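Local coordinates for protein diphosphomevalonate decarboxylase, putative (PDB 2HKE) that probably catalyses the ATP-dependent decarboxylation of (R)-5-diphosphomevalonate to isopentenyl diphosphate, a precursor for isoprenoid and sterol biosynthesis, at residues A[135-140]-A[168-173]; A[286-291]-A[300-305]. The protein carries 1 engineered substitution. All blocks are in the same frame, centred on the assembly; numbering follows the deposited sequence.

Contact 1 comes first along the chain and lies in the N-terminal domain; contact 2 follows, in the C-terminal domain. Their centres are about 28 Å apart and their nearest atoms about 15 Å, so they do not touch. Contact 1 sets the start of helix 136-143 against strand 170-175, which pairs with strand 155-159 in the large mixed sheet. Contact 2 is a hairpin, strands 288-291 and 298-303, at one side of the separate five-stranded sheet. No helix or strand is common to both: each belongs to one half of the GHMP-type fold of this single-chain assembly. Each contact is thus packing internal to its own domain, and neither one bridges the two.

Contact 1 (A[135-140]-A[168-173]); sequences NVSMLA and DCVATQ
The tight part of this contact is where Val170 CG2, anti to its backbone N, meets Met138 CG. The two carbons are 3.4 Å apart, closer than usual van der Waals contact, and the side chains cross obliquely. Asn135 OD1 approaches the same methyl at 3.6 Å, and Met138 CG also rests on the carbonyl oxygen of Cys169. Next to this, Ser137 turns OG anti to its own N (chi1 178°) and accepts a bond from Ala171 N, 3.1 Å long with an angle of 153° at the hydrogen. The same OG bonds Cys148 O, so the buried hydroxyl bridges two backbone segments. Here the first turn of helix 136-143 packs against strand 170-175 of the N-terminal domain's mixed sheet; helix residues 136-140 and strand residues 170-173 run roughly antiparallel, at 143°. Asn135 is the N-cap: Met138 N donates to Asn135 OD1 at 2.8 Å, from above the carbonyl plane, while Asn135 ND2 makes a weak bond to Met138 SD. Tight as it is, the Met138-Val170 pair sits at a partly exposed edge, whereas Ser137 and Ala171, held by the OG bond, are buried. Met138 SD is the loose end, 4.2 Å from Val170 CG2.

Contact 2 (A[286-291]-A[300-305]); sequences TALAYT and LFVLKE
Ala289 and Phe301 form a hydrogen-bonded pair of two antiparallel strands and exchange both bonds. Ala289 N reaches Phe301 O at 3.0 Å, nearly straight and in the carbonyl plane; Phe301 N returns to Ala289 O at 2.8 Å, coming from above that plane. A CA-H...O contact from Leu300 CA adds to the N-H bond on Ala289 O. Beyond the last direct bond a water continues the link, donating to Ala287 O at 2.7 Å and accepting from Leu303 N.

The apolar contacts divide between the two faces. On the side of Leu288, Tyr290, Leu300 and Val302, Leu288 holds CG anti to its N; with chi1 -177° and chi2 59° its CD1 leans over the partner strand, 3.6 Å from Phe301 O and 3.8 Å from Val302 CB, and close to Leu300 CB. Leu300 CD2 comes up beside Tyr290 CA and CB. On the other side, Ala289 CB sits at the edge of the Phe301 ring, near its plane, 4.1 Å from CD2, and Thr291 CG2 reaches Phe301 CE2 obliquely at 3.8 Å, while Phe240 stacks edge-to-face with the same ring.

Polar ends find their partners farther off: Tyr290 OH bonds Asp249, and Thr291 OG1 bonds Lys18. Helix 307-317 packs on the leucine and valine side, with Met313 on Leu288 and Leu314 on Leu300, while helix 237-256 reaches Ala289 through Ala241. With strand 298-303 flanked in turn by strand 183-189, and 288-291 outermost, the arrangement is a beta hairpin at the edge of the five-stranded, helix-backed sheet of the C-terminal GHMP-type domain.

Contact 1 (A[135-140]-A[168-173])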
ATOM      1  N   ASN A 135       4.389   0.740 -19.587  1.00 25.56           N
ATOM      2  CA  ASN A 135       3.286   0.211 -18.823  1.00 25.12           C
ATOM      3  C   ASN A 135       3.080   0.983 -17.515  1.00 23.16           C
ATOM      4  O   ASN A 135       4.002   1.646 -17.010  1.00 22.77           O
ATOM      5  CB  ASN A 135       3.419  -1.296 -18.588  1.00 26.99           C
ATOM      6  CG  ASN A 135       4.655  -1.652 -17.801  1.00 30.66           C
ATOM      7  OD1 ASN A 135       4.737  -1.438 -16.582  1.00 28.60           O
ATOM      8  ND2 ASN A 135       5.646  -2.185 -18.510  1.00 37.21           N
ATOM      9  N   VAL A 136       1.859   0.905 -17.006  1.00 23.76           N
ATOM     10  CA  VAL A 136       1.476   1.675 -15.866  1.00 22.91           C
ATOM     11  C   VAL A 136       2.428   1.386 -14.710  1.00 22.59           C
ATOM     12  O   VAL A 136       2.829   2.330 -13.993  1.00 21.47           O
ATOM     13  CB  VAL A 136       0.007   1.405 -15.454  1.00 24.64           C
ATOM     14  CG1 VAL A 136      -0.279   1.975 -14.022  1.00 22.65           C
ATOM     15  CG2 VAL A 136      -0.943   2.002 -16.510  1.00 22.44           C
ATOM     16  N   SER A 137       2.705   0.104 -14.498  1.00 21.91           N
ATOM     17  CA  SER A 137       3.523  -0.298 -13.352  1.00 22.20           C
ATOM     18  C   SER A 137       4.936   0.328 -13.386  1.00 21.57           C
ATOM     19  O   SER A 137       5.394   0.912 -12.385  1.00 20.00           O
ATOM     20  CB  SER A 137       3.551  -1.815 -13.228  1.00 22.16           C
ATOM     21  OG  SER A 137       4.365  -2.226 -12.167  1.00 23.11           O
ATOM     22  N   MET A 138       5.638   0.239 -14.531  1.00 21.93           N
ATOM     23  CA  MET A 138       6.988   0.781 -14.613  1.00 23.94           C
ATOM     24  C   MET A 138       7.076   2.281 -14.530  1.00 22.84           C
ATOM     25  O   MET A 138       8.036   2.802 -13.961  1.00 22.43           O
ATOM     26  CB  MET A 138       7.705   0.273 -15.867  1.00 24.53           C
ATOM     27  CG  MET A 138       7.984  -1.233 -15.755  1.00 28.09           C
ATOM     28  SD  MET A 138       8.872  -1.844 -17.238  1.00 36.55           S
ATOM     29  CE  MET A 138       9.751  -0.339 -17.649  1.00 33.48           C
ATOM     30  N   LEU A 139       6.087   2.988 -15.052  1.00 21.45           N
ATOM     31  CA  LEU A 139       6.096   4.449 -14.879  1.00 21.03           C
ATOM     32  C   LEU A 139       5.772   4.848 -13.441  1.00 19.65           C
ATOM     33  O   LEU A 139       6.364   5.771 -12.897  1.00 20.14           O
ATOM     34  CB  LEU A 139       5.093   5.072 -15.841  1.00 20.91           C
ATOM     35  CG  LEU A 139       5.194   6.568 -15.910  1.00 22.26           C
ATOM     36  CD1 LEU A 139       6.525   7.009 -16.446  1.00 24.43           C
ATOM     37  CD2 LEU A 139       4.008   7.135 -16.734  1.00 22.88           C
ATOM     38  N   ALA A 140       4.812   4.161 -12.833  1.00 19.07           N
ATOM     39  CA  ALA A 140       4.420   4.404 -11.448  1.00 18.75           C
ATOM     40  C   ALA A 140       5.629   4.202 -10.514  1.00 18.11           C
ATOM     41  O   ALA A 140       5.815   4.979  -9.602  1.00 17.31           O
ATOM     42  CB  ALA A 140       3.287   3.472 -11.061  1.00 17.83           C
ATOM     43  N   ASP A 168      13.265  -4.707 -16.592  1.00 25.51           N
ATOM     44  CA  ASP A 168      12.587  -5.865 -16.035  1.00 25.32           C
ATOM     45  C   ASP A 168      12.147  -5.676 -14.565  1.00 23.41           C
ATOM     46  O   ASP A 168      11.786  -6.622 -13.880  1.00 24.17           O
ATOM     47  CB  ASP A 168      13.449  -7.114 -16.168  1.00 25.19           C
ATOM     48  CG  ASP A 168      14.746  -7.033 -15.396  1.00 26.17           C
ATOM     49  OD1 ASP A 168      15.127  -5.940 -14.933  1.00 26.49           O
ATOM     50  OD2 ASP A 168      15.420  -8.090 -15.279  1.00 27.96           O
ATOM     51  N   CYS A 169      12.205  -4.449 -14.086  1.00 22.54           N
ATOM     52  CA  CYS A 169      11.805  -4.153 -12.719  1.00 22.24           C
ATOM     53  C   CYS A 169      10.335  -3.677 -12.741  1.00 22.38           C
ATOM     54  O   CYS A 169      10.022  -2.504 -13.038  1.00 21.91           O
ATOM     55  CB  CYS A 169      12.745  -3.105 -12.134  1.00 22.51           C
ATOM     56  SG  CYS A 169      12.474  -2.694 -10.434  1.00 20.44           S
ATOM     57  N   VAL A 170       9.429  -4.600 -12.461  1.00 21.99           N
ATOM     58  CA  VAL A 170       8.032  -4.379 -12.785  1.00 21.25           C
ATOM     59  C   VAL A 170       7.146  -5.272 -11.948  1.00 20.38           C
ATOM     60  O   VAL A 170       7.584  -6.317 -11.499  1.00 20.42           O
ATOM     61  CB  VAL A 170       7.815  -4.661 -14.289  1.00 22.46           C
ATOM     62  CG1 VAL A 170       8.022  -6.159 -14.555  1.00 23.04           C
ATOM     63  CG2 VAL A 170       6.416  -4.134 -14.791  1.00 23.36           C
ATOM     64  N   ALA A 171       5.886  -4.863 -11.752  1.00 19.22           N
ATOM     65  CA  ALA A 171       4.954  -5.650 -10.988  1.00 19.37           C
ATOM     66  C   ALA A 171       4.206  -6.553 -11.947  1.00 20.16           C
ATOM     67  O   ALA A 171       3.985  -6.169 -13.104  1.00 20.13           O
ATOM     68  CB  ALA A 171       3.946  -4.806 -10.222  1.00 18.50           C
ATOM     69  N   THR A 172       3.853  -7.738 -11.463  1.00 20.10           N
ATOM     70  CA  THR A 172       2.982  -8.625 -12.211  1.00 21.00           C
ATOM     71  C   THR A 172       1.895  -9.180 -11.297  1.00 21.06           C
ATOM     72  O   THR A 172       2.083  -9.309 -10.076  1.00 19.05           O
ATOM     73  CB  THR A 172       3.772  -9.786 -12.823  1.00 22.16           C
ATOM     74  OG1 THR A 172       4.478 -10.472 -11.803  1.00 23.94           O
ATOM     75  CG2 THR A 172       4.778  -9.300 -13.800  1.00 23.47           C
ATOM     76  N   GLN A 173       0.724  -9.427 -11.859  1.00 20.21           N
ATOM     77  CA  GLN A 173      -0.378  -9.955 -11.073  1.00 21.41           C
ATOM     78  C   GLN A 173      -0.103 -11.414 -10.825  1.00 22.13           C
ATOM     79  O   GLN A 173       0.158 -12.175 -11.753  1.00 23.43           O
ATOM     80  CB  GLN A 173      -1.722  -9.775 -11.798  1.00 21.04           C
ATOM     81  CG  GLN A 173      -2.863 -10.216 -10.977  1.00 20.99           C
ATOM     82  CD  GLN A 173      -4.130 -10.008 -11.726  1.00 24.17           C
ATOM     83  OE1 GLN A 173      -4.379 -10.740 -12.686  1.00 24.93           O
ATOM     84  NE2 GLN A 173      -4.891  -8.966 -11.370  1.00 21.93           N
TER

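Contact 2 (A[286-291]-A[300-305])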
ATOM      1  N   THR A 286      -4.243 -19.738  13.806  1.00 19.70           N
ATOM      2  CA  THR A 286      -3.926 -18.424  13.239  1.00 19.23           C
ATOM      3  C   THR A 286      -5.145 -17.953  12.427  1.00 19.19           C
ATOM      4  O   THR A 286      -5.286 -18.258  11.246  1.00 18.94           O
ATOM      5  CB  THR A 286      -2.683 -18.474  12.429  1.00 19.49           C
ATOM      6  OG1 THR A 286      -1.596 -19.001  13.244  1.00 20.26           O
ATOM      7  CG2 THR A 286      -2.318 -17.018  11.935  1.00 18.67           C
ATOM      8  N   ALA A 287      -6.043 -17.267  13.130  1.00 18.68           N
ATOM      9  CA  ALA A 287      -7.253 -16.732  12.538  1.00 18.73           C
ATOM     10  C   ALA A 287      -7.078 -15.317  11.983  1.00 18.85           C
ATOM     11  O   ALA A 287      -7.888 -14.829  11.166  1.00 18.38           O
ATOM     12  CB  ALA A 287      -8.383 -16.788  13.579  1.00 18.55           C
ATOM     13  N   LEU A 288      -6.055 -14.619  12.461  1.00 19.32           N
ATOM     14  CA  LEU A 288      -5.953 -13.157  12.268  1.00 18.34           C
ATOM     15  C   LEU A 288      -4.477 -12.850  12.108  1.00 19.09           C
ATOM     16  O   LEU A 288      -3.670 -13.386  12.848  1.00 16.97           O
ATOM     17  CB  LEU A 288      -6.568 -12.393  13.466  1.00 19.45           C
ATOM     18  CG  LEU A 288      -6.627 -10.873  13.424  1.00 19.28           C
ATOM     19  CD1 LEU A 288      -7.471 -10.356  12.172  1.00 16.69           C
ATOM     20  CD2 LEU A 288      -7.199 -10.293  14.737  1.00 17.27           C
ATOM     21  N   ALA A 289      -4.124 -12.028  11.113  1.00 18.66           N
ATOM     22  CA  ALA A 289      -2.757 -11.600  10.897  1.00 19.05           C
ATOM     23  C   ALA A 289      -2.668 -10.106  10.924  1.00 18.46           C
ATOM     24  O   ALA A 289      -3.608  -9.409  10.504  1.00 18.23           O
ATOM     25  CB  ALA A 289      -2.219 -12.095   9.519  1.00 17.01           C
ATOM     26  N   TYR A 290      -1.546  -9.597  11.452  1.00 18.39           N
ATOM     27  CA  TYR A 290      -1.211  -8.157  11.422  1.00 18.73           C
ATOM     28  C   TYR A 290      -0.074  -7.926  10.413  1.00 19.80           C
ATOM     29  O   TYR A 290       0.737  -8.820  10.146  1.00 19.52           O
ATOM     30  CB  TYR A 290      -0.805  -7.636  12.804  1.00 18.54           C
ATOM     31  CG  TYR A 290       0.391  -8.322  13.392  1.00 19.10           C
ATOM     32  CD1 TYR A 290       1.697  -8.022  12.933  1.00 16.19           C
ATOM     33  CD2 TYR A 290       0.233  -9.324  14.369  1.00 17.69           C
ATOM     34  CE1 TYR A 290       2.802  -8.734  13.460  1.00 17.32           C
ATOM     35  CE2 TYR A 290       1.322  -9.995  14.903  1.00 20.27           C
ATOM     36  CZ  TYR A 290       2.602  -9.681  14.459  1.00 19.02           C
ATOM     37  OH  TYR A 290       3.656 -10.399  15.004  1.00 20.38           O
ATOM     38  N   THR A 291      -0.018  -6.702   9.892  1.00 18.54           N
ATOM     39  CA  THR A 291       1.183  -6.192   9.288  1.00 19.64           C
ATOM     40  C   THR A 291       1.230  -4.686   9.474  1.00 19.58           C
ATOM     41  O   THR A 291       0.203  -4.037   9.430  1.00 19.35           O
ATOM     42  CB  THR A 291       1.359  -6.620   7.833  1.00 20.18           C
ATOM     43  OG1 THR A 291       2.693  -6.322   7.437  1.00 22.13           O
ATOM     44  CG2 THR A 291       0.407  -5.892   6.889  1.00 20.88           C
ATOM     45  N   LEU A 300      -4.650  -5.689   8.923  1.00 16.33           N
ATOM     46  CA  LEU A 300      -5.037  -6.998   9.421  1.00 16.47           C
ATOM     47  C   LEU A 300      -5.538  -7.781   8.253  1.00 17.65           C
ATOM     48  O   LEU A 300      -6.216  -7.207   7.389  1.00 19.05           O
ATOM     49  CB  LEU A 300      -6.177  -6.869  10.428  1.00 17.50           C
ATOM     50  CG  LEU A 300      -5.813  -6.135  11.694  1.00 18.18           C
ATOM     51  CD1 LEU A 300      -7.081  -5.608  12.358  1.00 22.85           C
ATOM     52  CD2 LEU A 300      -4.989  -7.056  12.659  1.00 20.82           C
ATOM     53  N   PHE A 301      -5.236  -9.059   8.236  1.00 16.33           N
ATOM     54  CA  PHE A 301      -5.813  -9.962   7.254  1.00 17.14           C
ATOM     55  C   PHE A 301      -6.621 -10.997   8.007  1.00 17.13           C
ATOM     56  O   PHE A 301      -6.179 -11.511   9.054  1.00 17.04           O
ATOM     57  CB  PHE A 301      -4.732 -10.674   6.478  1.00 17.75           C
ATOM     58  CG  PHE A 301      -3.768  -9.760   5.801  1.00 18.16           C
ATOM     59  CD1 PHE A 301      -4.196  -8.874   4.818  1.00 23.20           C
ATOM     60  CD2 PHE A 301      -2.439  -9.771   6.139  1.00 24.61           C
ATOM     61  CE1 PHE A 301      -3.298  -8.016   4.184  1.00 20.99           C
ATOM     62  CE2 PHE A 301      -1.530  -8.895   5.497  1.00 24.10           C
ATOM     63  CZ  PHE A 301      -1.979  -8.032   4.508  1.00 20.59           C
ATOM     64  N   VAL A 302      -7.774 -11.352   7.458  1.00 17.45           N
ATOM     65  CA  VAL A 302      -8.675 -12.273   8.124  1.00 17.74           C
ATOM     66  C   VAL A 302      -9.611 -12.825   7.068  1.00 17.94           C
ATOM     67  O   VAL A 302      -9.882 -12.146   6.086  1.00 19.04           O
ATOM     68  CB  VAL A 302      -9.486 -11.521   9.224  1.00 17.56           C
ATOM     69  CG1 VAL A 302     -10.367 -10.423   8.619  1.00 17.59           C
ATOM     70  CG2 VAL A 302     -10.320 -12.500  10.083  1.00 17.47           C
ATOM     71  N   LEU A 303     -10.053 -14.067   7.208  1.00 19.08           N
ATOM     72  CA  LEU A 303     -11.102 -14.567   6.295  1.00 18.94           C
ATOM     73  C   LEU A 303     -12.443 -13.982   6.667  1.00 19.49           C
ATOM     74  O   LEU A 303     -12.711 -13.746   7.836  1.00 20.03           O
ATOM     75  CB  LEU A 303     -11.169 -16.075   6.351  1.00 17.59           C
ATOM     76  CG  LEU A 303      -9.896 -16.786   5.864  1.00 20.12           C
ATOM     77  CD1 LEU A 303     -10.074 -18.349   5.792  1.00 23.64           C
ATOM     78  CD2 LEU A 303      -9.350 -16.231   4.525  1.00 20.30           C
ATOM     79  N   LYS A 304     -13.311 -13.792   5.665  1.00 21.49           N
ATOM     80  CA  LYS A 304     -14.650 -13.231   5.881  1.00 23.22           C
ATOM     81  C   LYS A 304     -15.439 -13.863   7.024  1.00 22.45           C
ATOM     82  O   LYS A 304     -16.002 -13.163   7.861  1.00 22.04           O
ATOM     83  CB  LYS A 304     -15.432 -13.326   4.569  1.00 24.63           C
ATOM     84  CG  LYS A 304     -16.579 -12.372   4.505  1.00 26.67           C
ATOM     85  CD  LYS A 304     -17.169 -12.206   3.098  1.00 28.57           C
ATOM     86  CE  LYS A 304     -18.291 -11.154   3.252  1.00 32.51           C
ATOM     87  NZ  LYS A 304     -19.327 -10.960   2.117  1.00 34.83           N
ATOM     88  N   GLU A 305     -15.500 -15.187   7.050  1.00 22.38           N
ATOM     89  CA  GLU A 305     -16.178 -15.951   8.128  1.00 24.14           C
ATOM     90  C   GLU A 305     -15.706 -15.569   9.541  1.00 22.51           C
ATOM     91  O   GLU A 305     -16.480 -15.596  10.520  1.00 21.52           O
ATOM     92  CB  GLU A 305     -16.051 -17.464   7.881  1.00 25.94           C
ATOM     93  CG  GLU A 305     -14.636 -17.981   7.948  1.00 30.16           C
ATOM     94  CD  GLU A 305     -14.433 -19.326   7.213  1.00 32.18           C
ATOM     95  OE1 GLU A 305     -15.128 -20.329   7.586  1.00 40.55           O
ATOM     96  OE2 GLU A 305     -13.615 -19.351   6.238  1.00 39.41           O
TER
HETATM   97  O   HOH W   1      -9.282 -16.035   9.234  1.00 19.44           O